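Local coordinates for protein AA9 family lytic polysaccharide monooxygenase cel61B (Hypocrea jecorina, PDB 2VTC) that oxidatively cleaves glycosidic bonds in crystalline and amorphous polysaccharides such as cellulose, using a single copper ion, a reducing agent and dioxygen or hydrogen peroxide, at residues Y110-T115 / T240-A245; W149-L154 / L180-G185; D39-K44 / Y57-D62. One frame throughout, in Å; residues are numbered along the deposited sequence.

Contact 1: residues Y110-T115 / T240-A245; sequences YGPIVT and TIPGPA
Pro112 and Pro242 meet through puckered rings, the nearest to flat groups here, since no planar side chain meets another across the two segments; they touch through one carbon each, Pro112 CG lying 4.2 Å from Pro242 CD. Each ring also packs on an aromatic side chain outside the segments, Pro112 on Tyr239 and Pro242 on Tyr221. Next to the ring pair, Ile241 reaches in with its CG2 methyl: chi1 of -57° sets Ile241 CG1 anti to the carbonyl carbon, beside the backbone N, which leaves CG2 anti to that N. The methyl touches two partners, with Val114 CG1 at 3.8 Å from Ile241 CG2 and Pro112 CB at 4.3 Å from that same methyl. Val114 and Ile241 slide past each other in opposite directions, and branching at CB gives each a methyl close to the backbone, able to meet its partner without a long chain. The neighbouring Ile113 points away, to Leu180 and helix 150-156, as strand alternation requires. Proline suits both places, offering a compact apolar ring where no N-H is used across the contact. Gly243, just beyond Pro242, has backbone angles at which a CB would run into the preceding carbonyl oxygen and Pro244 CD. Lys136 NZ, from strand 133-143, holds the carbonyls of Pro242 and Pro244 by hydrogen bonds. The whole is a long C-terminal loop laid across one face of a beta-sheet at the start of strand 113-119, an arrangement consistent with the loop-rich beta-sandwich of AA9 monooxygenases.

Contact 2: residues W149-L154 / L180-G185; sequences WAQQDL and LLAAHG
Where Gln151 and Leu154 face Leu180, the axes of helix 150-154 and strand 180-182 approach to 10.0 Å, their N-to-C directions 111° apart. This is helix-on-sheet packing beside the copper site of the AA9 beta-sandwich. Leu154 and Leu180 reach toward each other tip to tip, Leu154 CD2 standing 3.7 Å from Leu180 CD1; a leucine on each side fills the distance between helix and strand with branched, apolar ends. Gln151 does something different. Its chain is extended beyond CG (chi2 176°), carrying the amide across Leu180, so that Gln151 CD comes to 4.0 Å from Leu180 CB. The buried amide has partners at both ends: OE1 accepts from Trp106 NE1 and NE2 donates to Pro112 O, an arrangement that suits glutamine, with a donor and an acceptor on one flat group, and should limit its rotation. The Gln151 side chain also touches copper ligand His108, whose ring stacks on His184, a residue that by similarity binds dioxygen. A small residue suits position 182, since Ala182 packs on copper ligand Tyr195 while also meeting Gln151: Ala182 CB lies 3.7 Å from Gln151 OE1.

Contact 3: residues D39-K44 / Y57-D62; sequences DYYYQK and YAEDLD
Tyr41 and Leu61 pack helix 38-47 against the loop that follows it, in what is probably loop L2 of AA9 enzymes. The central feature is a CH-pi contact: Leu61 CD2 sits 3.5 Å from the centroid of the Tyr41 ring, 11° off its normal, the tyrosine giving the methyl a broad flat face. CG of Tyr41 is anti to the backbone N (chi1 167°), which starts the ring toward the loop. The other leucine methyl, CD1, comes to 3.5 Å from Tyr42 OH, so one branched side chain serves two tyrosines. Those tyrosines also meet each other, with Tyr41 CD2 over the centre of the Tyr42 ring. Tyr41 CD1 lies 3.4 Å from Tyr57 OH, and Tyr41 CE1 is 3.9 Å from Glu59 CG. The Tyr57 hydroxyl donates to Glu59 OE2 at 2.5 Å, meeting the anti lone pair of that oxygen, while Asn81 binds OE1; these two bonds probably hold the carboxylate in place, with OE2 at the edge of the Tyr41 ring and the carboxylate plane nearly perpendicular to it. Lys44, whose long chain has carbons to pack, crosses Tyr57 at about a right angle and touches it through CD, 3.7 Å from Tyr57 CE1. An alanine in place of Tyr41 would probably open a gap between helix and loop, leaving Leu61 CD2 without its ring face and the leucine freer to turn. A water molecule bridges the outer end, 2.9 Å from Tyr42 OH and donating to Leu61 O at 2.7 Å. Asp60 OD1 accepts from Asp62 N, closing an Asx turn. Tyr57 pairs with Ala83 and Glu59 with Lys80 through backbone hydrogen bonds, just beyond helix 75-78, and the Tyr57 ring meets Phe36, between strand 31-34 and helix 38-47.

Contacts 1 and 2 are neighbours, their centres 10 Å apart; each has one segment on a strand of the same sheet, 113-119 and 172-182, which are adjacent, and the chain between the two segments of contact 1 contains both segments of contact 2. They touch directly, Tyr110 O making a probable hydrogen bond to Ala183 N at 2.8 Å and Gly111 N packing 3.3 Å from Trp149 CG. In the metal site formed by His20, His108 and Tyr195, the bound nickel ion is about 6 Å from the side chain of Ala182 in contact 2. The side chain of Pro112 in contact 1 is about 13 Å from the nickel ion. Contact 3 stands apart, 24 Å centre to centre from contact 2, yet its Leu61 side chain is about 9 Å from that of His20.

Contact 1: residues Y110-T115 / T240-A245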
loop_
_atom_site.group_PDB
_atom_site.type_symbol
_atom_site.label_atom_id
_atom_site.label_comp_id
_atom_site.label_asym_id
_atom_site.label_seq_id
_atom_site.Cartn_x
_atom_site.Cartn_y
_atom_site.Cartn_z
ATOM N N TYR A 110 7.796 -6.444 13.033
ATOM C CA TYR A 110 6.740 -7.453 13.060
ATOM C C TYR A 110 5.593 -7.139 12.094
ATOM O O TYR A 110 4.978 -6.074 12.187
ATOM C CB TYR A 110 6.134 -7.563 14.457
ATOM C CG TYR A 110 7.078 -8.029 15.562
ATOM C CD1 TYR A 110 7.213 -9.387 15.842
ATOM C CD2 TYR A 110 7.805 -7.115 16.321
ATOM C CE1 TYR A 110 8.057 -9.826 16.868
ATOM C CE2 TYR A 110 8.662 -7.544 17.347
ATOM C CZ TYR A 110 8.773 -8.903 17.599
ATOM O OH TYR A 110 9.608 -9.349 18.608
ATOM N N GLY A 111 5.277 -8.087 11.217
ATOM C CA GLY A 111 4.078 -7.973 10.395
ATOM C C GLY A 111 4.260 -8.232 8.915
ATOM O O GLY A 111 5.379 -8.128 8.370
ATOM N N PRO A 112 3.126 -8.524 8.236
ATOM C CA PRO A 112 3.139 -8.802 6.799
ATOM C C PRO A 112 3.121 -7.539 5.924
ATOM O O PRO A 112 2.892 -6.430 6.410
ATOM C CB PRO A 112 1.839 -9.573 6.593
ATOM C CG PRO A 112 0.878 -8.924 7.585
ATOM C CD PRO A 112 1.773 -8.637 8.805
ATOM N N ILE A 113 3.343 -7.759 4.639
ATOM C CA ILE A 113 3.325 -6.701 3.622
ATOM C C ILE A 113 2.443 -7.178 2.476
ATOM O O ILE A 113 2.612 -8.302 1.995
ATOM C CB ILE A 113 4.763 -6.415 3.092
ATOM C CG1 ILE A 113 5.682 -5.992 4.256
ATOM C CG2 ILE A 113 4.727 -5.368 1.973
ATOM C CD1 ILE A 113 7.077 -5.590 3.838
ATOM N N VAL A 114 1.477 -6.334 2.072
ATOM C CA VAL A 114 0.562 -6.692 0.975
ATOM C C VAL A 114 0.442 -5.500 0.004
ATOM O O VAL A 114 0.573 -4.337 0.416
ATOM C CB VAL A 114 -0.855 -7.079 1.509
ATOM C CG1 VAL A 114 -0.818 -8.361 2.374
ATOM C CG2 VAL A 114 -1.481 -5.918 2.313
ATOM N N THR A 115 0.213 -5.811 -1.278
ATOM C CA THR A 115 -0.011 -4.780 -2.305
ATOM C C THR A 115 -1.215 -5.154 -3.168
ATOM O O THR A 115 -1.394 -6.318 -3.547
ATOM C CB THR A 115 1.231 -4.578 -3.203
ATOM O OG1 THR A 115 2.382 -4.431 -2.358
ATOM C CG2 THR A 115 1.123 -3.320 -4.060
ATOM N N THR A 240 -2.362 -16.703 8.770
ATOM C CA THR A 240 -3.255 -16.363 7.652
ATOM C C THR A 240 -3.044 -14.878 7.339
ATOM O O THR A 240 -3.471 -14.006 8.100
ATOM C CB THR A 240 -4.726 -16.605 8.026
ATOM O OG1 THR A 240 -4.920 -17.977 8.410
ATOM C CG2 THR A 240 -5.663 -16.275 6.839
ATOM N N ILE A 241 -2.371 -14.596 6.232
ATOM C CA ILE A 241 -2.139 -13.221 5.814
ATOM C C ILE A 241 -3.511 -12.574 5.547
ATOM O O ILE A 241 -4.324 -13.143 4.820
ATOM C CB ILE A 241 -1.229 -13.126 4.572
ATOM C CG1 ILE A 241 0.119 -13.818 4.838
ATOM C CG2 ILE A 241 -1.013 -11.643 4.197
ATOM C CD1 ILE A 241 0.995 -14.005 3.596
ATOM N N PRO A 242 -3.781 -11.407 6.159
ATOM C CA PRO A 242 -5.100 -10.777 5.969
ATOM C C PRO A 242 -5.433 -10.368 4.519
ATOM O O PRO A 242 -4.540 -10.238 3.671
ATOM C CB PRO A 242 -5.008 -9.510 6.834
ATOM C CG PRO A 242 -3.967 -9.824 7.879
ATOM C CD PRO A 242 -2.940 -10.634 7.092
ATOM N N GLY A 243 -6.717 -10.134 4.274
ATOM C CA GLY A 243 -7.173 -9.666 2.963
ATOM C C GLY A 243 -7.611 -10.810 2.068
ATOM O O GLY A 243 -7.426 -11.968 2.383
ATOM N N PRO A 244 -8.196 -10.475 0.923
ATOM C CA PRO A 244 -8.664 -11.468 -0.045
ATOM C C PRO A 244 -7.525 -12.187 -0.776
ATOM O O PRO A 244 -6.336 -11.825 -0.640
ATOM C CB PRO A 244 -9.506 -10.631 -1.012
ATOM C CG PRO A 244 -8.893 -9.247 -0.945
ATOM C CD PRO A 244 -8.462 -9.085 0.501
ATOM N N ALA A 245 -7.901 -13.198 -1.556
ATOM C CA ALA A 245 -6.935 -14.084 -2.211
ATOM C C ALA A 245 -6.041 -13.391 -3.244
ATOM O O ALA A 245 -6.493 -12.516 -4.002
ATOM C CB ALA A 245 -7.664 -15.254 -2.847
#

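Contact 2: residues W149-L154 / L180-G185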
loop_
_atom_site.group_PDB
_atom_site.type_symbol
_atom_site.label_atom_id
_atom_site.label_comp_id
_atom_site.label_asym_id
_atom_site.label_seq_id
_atom_site.Cartn_x
_atom_site.Cartn_y
_atom_site.Cartn_z
ATOM N N TRP A 149 9.705 -11.790 9.933
ATOM C CA TRP A 149 8.613 -11.182 9.136
ATOM C C TRP A 149 9.090 -10.393 7.920
ATOM O O TRP A 149 10.209 -9.861 7.875
ATOM C CB TRP A 149 7.809 -10.238 10.028
ATOM C CG TRP A 149 6.960 -10.911 11.018
ATOM C CD1 TRP A 149 7.273 -11.175 12.340
ATOM C CD2 TRP A 149 5.638 -11.408 10.813
ATOM N NE1 TRP A 149 6.217 -11.814 12.950
ATOM C CE2 TRP A 149 5.199 -11.971 12.039
ATOM C CE3 TRP A 149 4.780 -11.454 9.698
ATOM C CZ2 TRP A 149 3.944 -12.578 12.183
ATOM C CZ3 TRP A 149 3.519 -12.040 9.851
ATOM C CH2 TRP A 149 3.102 -12.571 11.082
ATOM N N ALA A 150 8.197 -10.283 6.934
ATOM C CA ALA A 150 8.441 -9.429 5.769
ATOM C C ALA A 150 8.912 -8.021 6.155
ATOM O O ALA A 150 9.785 -7.465 5.494
ATOM C CB ALA A 150 7.173 -9.355 4.891
ATOM N N GLN A 151 8.347 -7.450 7.220
ATOM C CA GLN A 151 8.747 -6.079 7.614
ATOM C C GLN A 151 10.201 -5.973 8.106
ATOM O O GLN A 151 10.862 -4.956 7.895
ATOM C CB GLN A 151 7.744 -5.474 8.586
ATOM C CG GLN A 151 6.498 -4.904 7.842
ATOM C CD GLN A 151 5.446 -4.375 8.769
ATOM O OE1 GLN A 151 5.692 -3.453 9.543
ATOM N NE2 GLN A 151 4.243 -4.949 8.699
ATOM N N GLN A 152 10.706 -7.042 8.728
ATOM C CA GLN A 152 12.144 -7.108 9.039
ATOM C C GLN A 152 12.980 -7.152 7.752
ATOM O O GLN A 152 14.010 -6.471 7.642
ATOM C CB GLN A 152 12.446 -8.289 9.985
ATOM C CG GLN A 152 13.928 -8.437 10.385
ATOM C CD GLN A 152 14.510 -7.205 11.054
ATOM O OE1 GLN A 152 15.414 -6.572 10.516
ATOM N NE2 GLN A 152 14.009 -6.867 12.227
ATOM N N ASP A 153 12.517 -7.911 6.757
ATOM C CA ASP A 153 13.167 -7.927 5.450
ATOM C C ASP A 153 13.186 -6.543 4.806
ATOM O O ASP A 153 14.193 -6.155 4.217
ATOM C CB ASP A 153 12.560 -8.986 4.525
ATOM C CG ASP A 153 12.813 -10.405 5.028
ATOM O OD1 ASP A 153 13.796 -10.592 5.779
ATOM O OD2 ASP A 153 12.032 -11.310 4.685
ATOM N N LEU A 154 12.102 -5.776 4.973
ATOM C CA LEU A 154 12.054 -4.410 4.444
ATOM C C LEU A 154 13.166 -3.544 5.054
ATOM O O LEU A 154 13.895 -2.847 4.334
ATOM C CB LEU A 154 10.672 -3.792 4.727
ATOM C CG LEU A 154 10.439 -2.319 4.389
ATOM C CD1 LEU A 154 10.386 -2.122 2.894
ATOM C CD2 LEU A 154 9.126 -1.870 5.033
ATOM N N LEU A 180 1.756 -1.817 4.736
ATOM C CA LEU A 180 2.442 -2.539 5.811
ATOM C C LEU A 180 1.463 -2.686 6.951
ATOM O O LEU A 180 0.811 -1.714 7.361
ATOM C CB LEU A 180 3.683 -1.766 6.293
ATOM C CG LEU A 180 4.630 -1.226 5.222
ATOM C CD1 LEU A 180 5.816 -0.466 5.831
ATOM C CD2 LEU A 180 5.128 -2.274 4.297
ATOM N N LEU A 181 1.340 -3.905 7.477
ATOM C CA LEU A 181 0.463 -4.114 8.630
ATOM C C LEU A 181 1.363 -4.420 9.830
ATOM O O LEU A 181 1.714 -5.589 10.054
ATOM C CB LEU A 181 -0.509 -5.263 8.407
ATOM C CG LEU A 181 -1.606 -5.007 7.340
ATOM C CD1 LEU A 181 -1.030 -5.318 5.965
ATOM C CD2 LEU A 181 -2.801 -5.875 7.630
ATOM N N ALA A 182 1.751 -3.374 10.565
ATOM C CA ALA A 182 2.694 -3.525 11.706
ATOM C C ALA A 182 1.955 -4.151 12.884
ATOM O O ALA A 182 0.926 -3.640 13.390
ATOM C CB ALA A 182 3.340 -2.164 12.071
ATOM N N ALA A 183 2.496 -5.299 13.326
ATOM C CA ALA A 183 1.769 -6.208 14.186
ATOM C C ALA A 183 2.294 -6.307 15.636
ATOM O O ALA A 183 1.811 -7.147 16.376
ATOM C CB ALA A 183 1.727 -7.622 13.542
ATOM N N HIS A 184 3.247 -5.456 16.013
ATOM C CA HIS A 184 3.781 -5.476 17.407
ATOM C C HIS A 184 2.694 -5.383 18.482
ATOM O O HIS A 184 2.862 -5.933 19.599
ATOM C CB HIS A 184 4.854 -4.413 17.617
ATOM C CG HIS A 184 4.493 -3.072 17.061
ATOM N ND1 HIS A 184 4.051 -2.031 17.849
ATOM C CD2 HIS A 184 4.507 -2.606 15.789
ATOM C CE1 HIS A 184 3.810 -0.978 17.086
ATOM N NE2 HIS A 184 4.066 -1.303 15.832
ATOM N N GLY A 185 1.594 -4.689 18.171
ATOM C CA GLY A 185 0.450 -4.560 19.072
ATOM C C GLY A 185 -0.772 -5.405 18.759
ATOM O O GLY A 185 -1.834 -5.226 19.364
#

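Contact 3: residues D39-K44 / Y57-D62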
loop_
_atom_site.group_PDB
_atom_site.type_symbol
_atom_site.label_atom_id
_atom_site.label_comp_id
_atom_site.label_asym_id
_atom_site.label_seq_id
_atom_site.Cartn_x
_atom_site.Cartn_y
_atom_site.Cartn_z
ATOM N N ASP A 39 6.360 17.352 3.307
ATOM C CA ASP A 39 6.652 18.765 2.991
ATOM C C ASP A 39 5.599 19.415 2.089
ATOM O O ASP A 39 5.268 20.594 2.261
ATOM C CB ASP A 39 8.040 18.917 2.360
ATOM C CG ASP A 39 9.163 18.820 3.390
ATOM O OD1 ASP A 39 8.858 18.819 4.607
ATOM O OD2 ASP A 39 10.346 18.737 2.984
ATOM N N TYR A 40 5.067 18.634 1.154
ATOM C CA TYR A 40 4.014 19.099 0.245
ATOM C C TYR A 40 2.706 19.440 0.959
ATOM O O TYR A 40 1.971 20.335 0.521
ATOM C CB TYR A 40 3.732 18.054 -0.830
ATOM C CG TYR A 40 4.892 17.666 -1.725
ATOM C CD1 TYR A 40 6.067 18.447 -1.812
ATOM C CD2 TYR A 40 4.800 16.534 -2.532
ATOM C CE1 TYR A 40 7.116 18.065 -2.652
ATOM C CE2 TYR A 40 5.829 16.147 -3.359
ATOM C CZ TYR A 40 6.987 16.915 -3.431
ATOM O OH TYR A 40 8.003 16.511 -4.265
ATOM N N TYR A 41 2.387 18.722 2.037
ATOM C CA TYR A 41 1.202 19.050 2.819
ATOM C C TYR A 41 1.328 20.464 3.370
ATOM O O TYR A 41 0.359 21.224 3.384
ATOM C CB TYR A 41 0.952 18.053 3.964
ATOM C CG TYR A 41 -0.067 18.563 4.954
ATOM C CD1 TYR A 41 -1.428 18.339 4.757
ATOM C CD2 TYR A 41 0.319 19.321 6.071
ATOM C CE1 TYR A 41 -2.367 18.828 5.633
ATOM C CE2 TYR A 41 -0.629 19.819 6.968
ATOM C CZ TYR A 41 -1.966 19.575 6.742
ATOM O OH TYR A 41 -2.928 20.040 7.612
ATOM N N TYR A 42 2.531 20.801 3.826
ATOM C CA TYR A 42 2.782 22.107 4.437
ATOM C C TYR A 42 2.881 23.206 3.373
ATOM O O TYR A 42 2.386 24.315 3.594
ATOM C CB TYR A 42 3.982 22.051 5.403
ATOM C CG TYR A 42 3.641 21.292 6.674
ATOM C CD1 TYR A 42 2.793 21.851 7.631
ATOM C CD2 TYR A 42 4.140 20.004 6.908
ATOM C CE1 TYR A 42 2.444 21.154 8.795
ATOM C CE2 TYR A 42 3.806 19.298 8.079
ATOM C CZ TYR A 42 2.957 19.874 9.014
ATOM O OH TYR A 42 2.612 19.208 10.175
ATOM N N GLN A 43 3.475 22.882 2.222
ATOM C CA GLN A 43 3.406 23.750 1.040
ATOM C C GLN A 43 1.961 24.153 0.766
ATOM O O GLN A 43 1.660 25.340 0.597
ATOM C CB GLN A 43 3.965 23.053 -0.201
ATOM C CG GLN A 43 5.470 23.181 -0.435
ATOM C CD GLN A 43 5.834 23.052 -1.910
ATOM O OE1 GLN A 43 5.292 23.770 -2.764
ATOM N NE2 GLN A 43 6.757 22.149 -2.217
ATOM N N LYS A 44 1.065 23.167 0.729
ATOM C CA LYS A 44 -0.338 23.422 0.429
ATOM C C LYS A 44 -1.004 24.311 1.489
ATOM O O LYS A 44 -1.786 25.203 1.151
ATOM C CB LYS A 44 -1.117 22.114 0.230
ATOM C CG LYS A 44 -2.549 22.349 -0.245
ATOM C CD LYS A 44 -3.310 21.066 -0.478
ATOM C CE LYS A 44 -4.626 21.327 -1.203
ATOM N NZ LYS A 44 -5.657 21.863 -0.287
ATOM N N TYR A 57 -2.002 12.516 -2.207
ATOM C CA TYR A 57 -2.038 13.404 -1.052
ATOM C C TYR A 57 -2.703 12.713 0.156
ATOM O O TYR A 57 -3.721 12.009 0.025
ATOM C CB TYR A 57 -2.798 14.677 -1.468
ATOM C CG TYR A 57 -3.112 15.677 -0.380
ATOM C CD1 TYR A 57 -2.269 16.773 -0.159
ATOM C CD2 TYR A 57 -4.275 15.560 0.399
ATOM C CE1 TYR A 57 -2.574 17.712 0.826
ATOM C CE2 TYR A 57 -4.593 16.501 1.372
ATOM C CZ TYR A 57 -3.722 17.563 1.586
ATOM O OH TYR A 57 -4.017 18.474 2.558
ATOM N N ALA A 58 -2.130 12.900 1.346
ATOM C CA ALA A 58 -2.718 12.385 2.576
ATOM C C ALA A 58 -2.366 13.278 3.769
ATOM O O ALA A 58 -1.389 14.008 3.718
ATOM C CB ALA A 58 -2.281 10.920 2.820
ATOM N N GLU A 59 -3.167 13.231 4.826
ATOM C CA GLU A 59 -3.036 14.231 5.887
ATOM C C GLU A 59 -2.677 13.665 7.257
ATOM O O GLU A 59 -3.055 14.263 8.272
ATOM C CB GLU A 59 -4.339 15.051 6.011
ATOM C CG GLU A 59 -4.699 15.830 4.740
ATOM C CD GLU A 59 -5.824 16.827 4.927
ATOM O OE1 GLU A 59 -6.663 16.668 5.834
ATOM O OE2 GLU A 59 -5.880 17.773 4.126
ATOM N N ASP A 60 -2.010 12.505 7.299
ATOM C CA ASP A 60 -1.464 12.022 8.587
ATOM C C ASP A 60 -0.072 12.626 8.820
ATOM O O ASP A 60 0.927 12.206 8.228
ATOM C CB ASP A 60 -1.451 10.487 8.660
ATOM C CG ASP A 60 -1.177 9.982 10.069
ATOM O OD1 ASP A 60 -0.218 10.514 10.685
ATOM O OD2 ASP A 60 -1.928 9.088 10.534
ATOM N N LEU A 61 -0.026 13.637 9.685
ATOM C CA LEU A 61 1.134 14.537 9.773
ATOM C C LEU A 61 2.375 13.941 10.488
ATOM O O LEU A 61 3.460 14.540 10.520
ATOM C CB LEU A 61 0.696 15.891 10.372
ATOM C CG LEU A 61 -0.549 16.564 9.762
ATOM C CD1 LEU A 61 -0.658 18.023 10.202
ATOM C CD2 LEU A 61 -0.502 16.511 8.251
ATOM N N ASP A 62 2.214 12.719 10.976
ATOM C CA ASP A 62 3.256 11.992 11.704
ATOM C C ASP A 62 3.747 10.795 10.905
ATOM O O ASP A 62 4.673 10.068 11.317
ATOM C CB ASP A 62 2.652 11.461 12.991
ATOM C CG ASP A 62 1.953 12.533 13.785
ATOM O OD1 ASP A 62 2.594 13.568 14.074
ATOM O OD2 ASP A 62 0.772 12.324 14.135
HETATM O O HOH W 1 4.511 17.032 10.559
#